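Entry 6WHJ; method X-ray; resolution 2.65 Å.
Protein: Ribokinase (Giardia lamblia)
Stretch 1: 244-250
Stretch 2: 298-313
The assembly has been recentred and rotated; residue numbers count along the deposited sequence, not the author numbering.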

# COMPACT_ATOMS: atom_id res chain seq x y z
N GLY B 244 4.55 -22.69 20.03
CA GLY B 244 3.90 -22.28 21.26
C GLY B 244 4.60 -21.11 21.93
O GLY B 244 5.04 -20.18 21.24
N SER B 245 4.78 -21.15 23.24
CA SER B 245 5.46 -20.05 23.93
C SER B 245 6.33 -20.62 25.04
O SER B 245 6.32 -21.81 25.34
CB SER B 245 4.47 -19.02 24.49
OG SER B 245 3.31 -19.64 25.02
N ARG B 246 7.13 -19.73 25.63
CA ARG B 246 8.12 -20.13 26.63
C ARG B 246 8.25 -19.01 27.63
O ARG B 246 8.60 -17.88 27.26
CB ARG B 246 9.46 -20.42 25.97
CG ARG B 246 9.79 -21.89 25.89
CD ARG B 246 10.26 -22.37 27.23
NE ARG B 246 11.55 -21.78 27.59
CZ ARG B 246 12.72 -22.40 27.49
NH1 ARG B 246 12.77 -23.65 27.03
NH2 ARG B 246 13.84 -21.79 27.86
N ILE B 247 7.95 -19.30 28.89
CA ILE B 247 8.07 -18.33 29.98
C ILE B 247 9.35 -18.64 30.74
O ILE B 247 9.53 -19.76 31.23
CB ILE B 247 6.85 -18.38 30.91
CG1 ILE B 247 5.58 -18.09 30.12
CG2 ILE B 247 7.01 -17.38 32.04
CD1 ILE B 247 4.33 -18.48 30.84
N VAL B 248 10.23 -17.66 30.85
CA VAL B 248 11.47 -17.79 31.60
C VAL B 248 11.48 -16.73 32.68
O VAL B 248 11.26 -15.55 32.39
CB VAL B 248 12.72 -17.68 30.71
CG1 VAL B 248 13.98 -17.92 31.52
CG2 VAL B 248 12.64 -18.66 29.55
N GLN B 249 11.73 -17.15 33.92
CA GLN B 249 11.89 -16.22 35.03
C GLN B 249 13.30 -15.64 35.01
O GLN B 249 14.26 -16.35 34.74
CB GLN B 249 11.67 -16.93 36.36
CG GLN B 249 11.48 -15.98 37.52
CD GLN B 249 10.90 -16.67 38.73
OE1 GLN B 249 10.73 -17.88 38.75
NE2 GLN B 249 10.53 -15.88 39.74
N THR B 250 13.42 -14.35 35.30
CA THR B 250 14.75 -13.76 35.44
C THR B 250 15.43 -14.27 36.71
O THR B 250 14.79 -14.76 37.65
CB THR B 250 14.67 -12.23 35.45
OG1 THR B 250 13.87 -11.79 36.54
CG2 THR B 250 14.07 -11.71 34.14
N LEU B 298 1.06 -12.17 40.37
CA LEU B 298 1.70 -11.95 39.08
C LEU B 298 3.22 -12.12 39.16
O LEU B 298 3.89 -11.94 38.14
CB LEU B 298 1.35 -10.57 38.54
CG LEU B 298 -0.15 -10.28 38.43
CD1 LEU B 298 -0.41 -8.93 37.78
CD2 LEU B 298 -0.91 -11.38 37.73
N ASN B 299 3.76 -12.44 40.33
CA ASN B 299 5.17 -12.74 40.50
C ASN B 299 5.46 -14.24 40.47
O ASN B 299 6.62 -14.63 40.59
CB ASN B 299 5.69 -12.16 41.81
CG ASN B 299 5.63 -10.64 41.85
OD1 ASN B 299 5.57 -9.97 40.82
ND2 ASN B 299 5.63 -10.09 43.07
N ASP B 300 4.43 -15.08 40.34
CA ASP B 300 4.53 -16.53 40.33
C ASP B 300 4.55 -17.03 38.89
O ASP B 300 3.69 -16.65 38.08
CB ASP B 300 3.36 -17.15 41.10
CG ASP B 300 3.39 -18.69 41.12
OD1 ASP B 300 4.29 -19.31 40.51
OD2 ASP B 300 2.48 -19.29 41.75
N ILE B 301 5.52 -17.89 38.56
CA ILE B 301 5.67 -18.33 37.18
C ILE B 301 4.51 -19.22 36.76
O ILE B 301 4.14 -19.27 35.59
CB ILE B 301 7.02 -19.02 36.94
CG1 ILE B 301 7.29 -19.11 35.44
CG2 ILE B 301 7.01 -20.42 37.53
CD1 ILE B 301 8.60 -19.77 35.09
N ASP B 302 3.89 -19.93 37.71
CA ASP B 302 2.75 -20.76 37.33
C ASP B 302 1.51 -19.92 37.03
O ASP B 302 0.72 -20.28 36.15
CB ASP B 302 2.47 -21.80 38.41
CG ASP B 302 3.53 -22.87 38.46
OD1 ASP B 302 4.11 -23.12 39.55
OD2 ASP B 302 3.83 -23.45 37.39
N THR B 303 1.35 -18.78 37.73
CA THR B 303 0.28 -17.85 37.38
C THR B 303 0.49 -17.29 35.99
O THR B 303 -0.46 -17.17 35.21
CB THR B 303 0.21 -16.71 38.40
OG1 THR B 303 -0.02 -17.24 39.72
CG2 THR B 303 -0.93 -15.75 38.05
N ILE B 304 1.74 -16.93 35.66
CA ILE B 304 2.06 -16.48 34.31
C ILE B 304 1.77 -17.58 33.31
O ILE B 304 1.29 -17.33 32.20
CB ILE B 304 3.54 -16.02 34.24
CG1 ILE B 304 3.83 -15.02 35.36
CG2 ILE B 304 3.88 -15.46 32.86
CD1 ILE B 304 3.00 -13.75 35.29
N ALA B 305 2.06 -18.83 33.69
CA ALA B 305 1.81 -19.95 32.79
C ALA B 305 0.32 -20.15 32.55
O ALA B 305 -0.10 -20.40 31.41
CB ALA B 305 2.43 -21.23 33.35
N GLU B 306 -0.51 -19.99 33.59
CA GLU B 306 -1.95 -20.17 33.39
C GLU B 306 -2.51 -19.10 32.47
O GLU B 306 -3.38 -19.38 31.63
CB GLU B 306 -2.69 -20.19 34.73
CG GLU B 306 -4.18 -20.45 34.55
CD GLU B 306 -4.97 -20.47 35.84
OE1 GLU B 306 -6.20 -20.28 35.78
OE2 GLU B 306 -4.37 -20.70 36.91
N ALA B 307 -2.03 -17.86 32.59
CA ALA B 307 -2.47 -16.81 31.68
C ALA B 307 -2.09 -17.13 30.24
O ALA B 307 -2.87 -16.88 29.31
CB ALA B 307 -1.89 -15.46 32.12
N ALA B 308 -0.91 -17.72 30.03
CA ALA B 308 -0.47 -18.04 28.68
C ALA B 308 -1.22 -19.25 28.10
O ALA B 308 -1.46 -19.28 26.88
CB ALA B 308 1.04 -18.29 28.67
N ARG B 309 -1.61 -20.22 28.94
CA ARG B 309 -2.45 -21.31 28.44
C ARG B 309 -3.77 -20.76 27.90
O ARG B 309 -4.24 -21.19 26.84
CB ARG B 309 -2.74 -22.33 29.54
CG ARG B 309 -1.59 -23.27 29.86
CD ARG B 309 -2.04 -24.37 30.85
NE ARG B 309 -2.01 -23.95 32.25
CZ ARG B 309 -0.93 -24.02 33.03
NH1 ARG B 309 0.21 -24.48 32.54
NH2 ARG B 309 -0.99 -23.62 34.29
N PHE B 310 -4.35 -19.80 28.61
CA PHE B 310 -5.57 -19.15 28.15
C PHE B 310 -5.32 -18.42 26.84
O PHE B 310 -6.10 -18.56 25.89
CB PHE B 310 -6.04 -18.21 29.25
CG PHE B 310 -7.29 -17.43 28.95
CD1 PHE B 310 -8.53 -17.95 29.26
CD2 PHE B 310 -7.21 -16.15 28.42
CE1 PHE B 310 -9.68 -17.22 29.01
CE2 PHE B 310 -8.35 -15.42 28.18
CZ PHE B 310 -9.59 -15.96 28.47
N ALA B 311 -4.19 -17.72 26.74
CA ALA B 311 -3.90 -16.97 25.52
C ALA B 311 -3.69 -17.89 24.34
O ALA B 311 -4.05 -17.54 23.21
CB ALA B 311 -2.68 -16.07 25.74
N SER B 312 -3.09 -19.07 24.57
CA SER B 312 -2.91 -20.03 23.48
C SER B 312 -4.25 -20.51 22.91
O SER B 312 -4.42 -20.57 21.69
CB SER B 312 -2.09 -21.23 23.97
OG SER B 312 -0.82 -20.81 24.43
N VAL B 313 -5.21 -20.82 23.78
CA VAL B 313 -6.50 -21.29 23.32
C VAL B 313 -7.19 -20.21 22.50
O VAL B 313 -7.77 -20.49 21.44
CB VAL B 313 -7.36 -21.74 24.52
CG1 VAL B 313 -8.78 -22.10 24.10
CG2 VAL B 313 -6.70 -22.91 25.24
O HOH W 1 1.60 -20.97 23.47

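The two stretches form a strand-on-helix contact in which strand 245-249 runs alongside helix 301-313, the two nearly antiparallel at 163° with a closest axial approach of 9.3 Å. As the strand advances, the register therefore runs backwards along the helix, from Ser-245 beside Ala-308, through Ile-247 beside Ala-305, to Gln-249 beside Ile-301. The contact is modest, burying 344 Å² summed over both sides, and no direct hydrogen bond crosses it; it consists of apolar packing, looser polar approaches and one bridging water.

Gly-244, just before the strand, adopts phi/psi angles of 96°/-137°, at which a CB would be jammed against the preceding carbonyl oxygen. It makes no contact with the helix. Ser-245 opens the strand with its CA-to-CB bond toward the helix. Its OG lies 4.3 Å from Ser-312 OG, too far for a direct bond, and water 1 fills the gap, hydrogen-bonded to Ser-245 OG at 2.7 Å and to Ser-312 OG at 2.6 Å. Two buried hydroxyls are thereby linked through a single solvent molecule.

The alternation of the strand takes Arg-246 out of reach of the helix and brings Ile-247 back toward it. Ile-247 is the centre of the contact, with 106 Å² covered by the other stretch. Its CD1 approaches the helix backbone closely, 3.5 Å from Ala-305 CA and 3.5 Å from Ile-304 O, an oxygen already engaged by Ala-308 N at 3.1 Å within the helix. The same methyl packs against Ile-304 CG2 at 3.7 Å and Ala-308 CB at 3.9 Å. Ala-305, pointing sideways, and Ala-308, pointing toward the strand, carry only a methyl each, and beside them Ile-247 CD1 comes close to the main chain. Ile-247 CG2 meets Ile-301 CG1 at 3.8 Å and also lies 3.8 Å from Ile-304 CG2, so both methyls of the strand residue touch Ile-304.

Val-248 points away, and Gln-249 again faces the helix, near its N-terminal end. Its contacts are looser: Gln-249 N is 4.2 Å from Ile-301 CD1, and Gln-249 OE1 is 4.3 Å from Ile-301 CB, so the extended polar side chain passes alongside an aliphatic one. Gln-249 NE2 remains 4.2 Å from Asn-299 O, beyond hydrogen-bonding range. The nearby helix start is secured from within its own stretch, where Asp-300 occupies the N-cap position and its OD1 accepts a hydrogen bond from Asp-302 N at 2.9 Å, satisfying an amide that the first turn would otherwise leave free. Thr-250, beyond the strand, no longer reaches the helix.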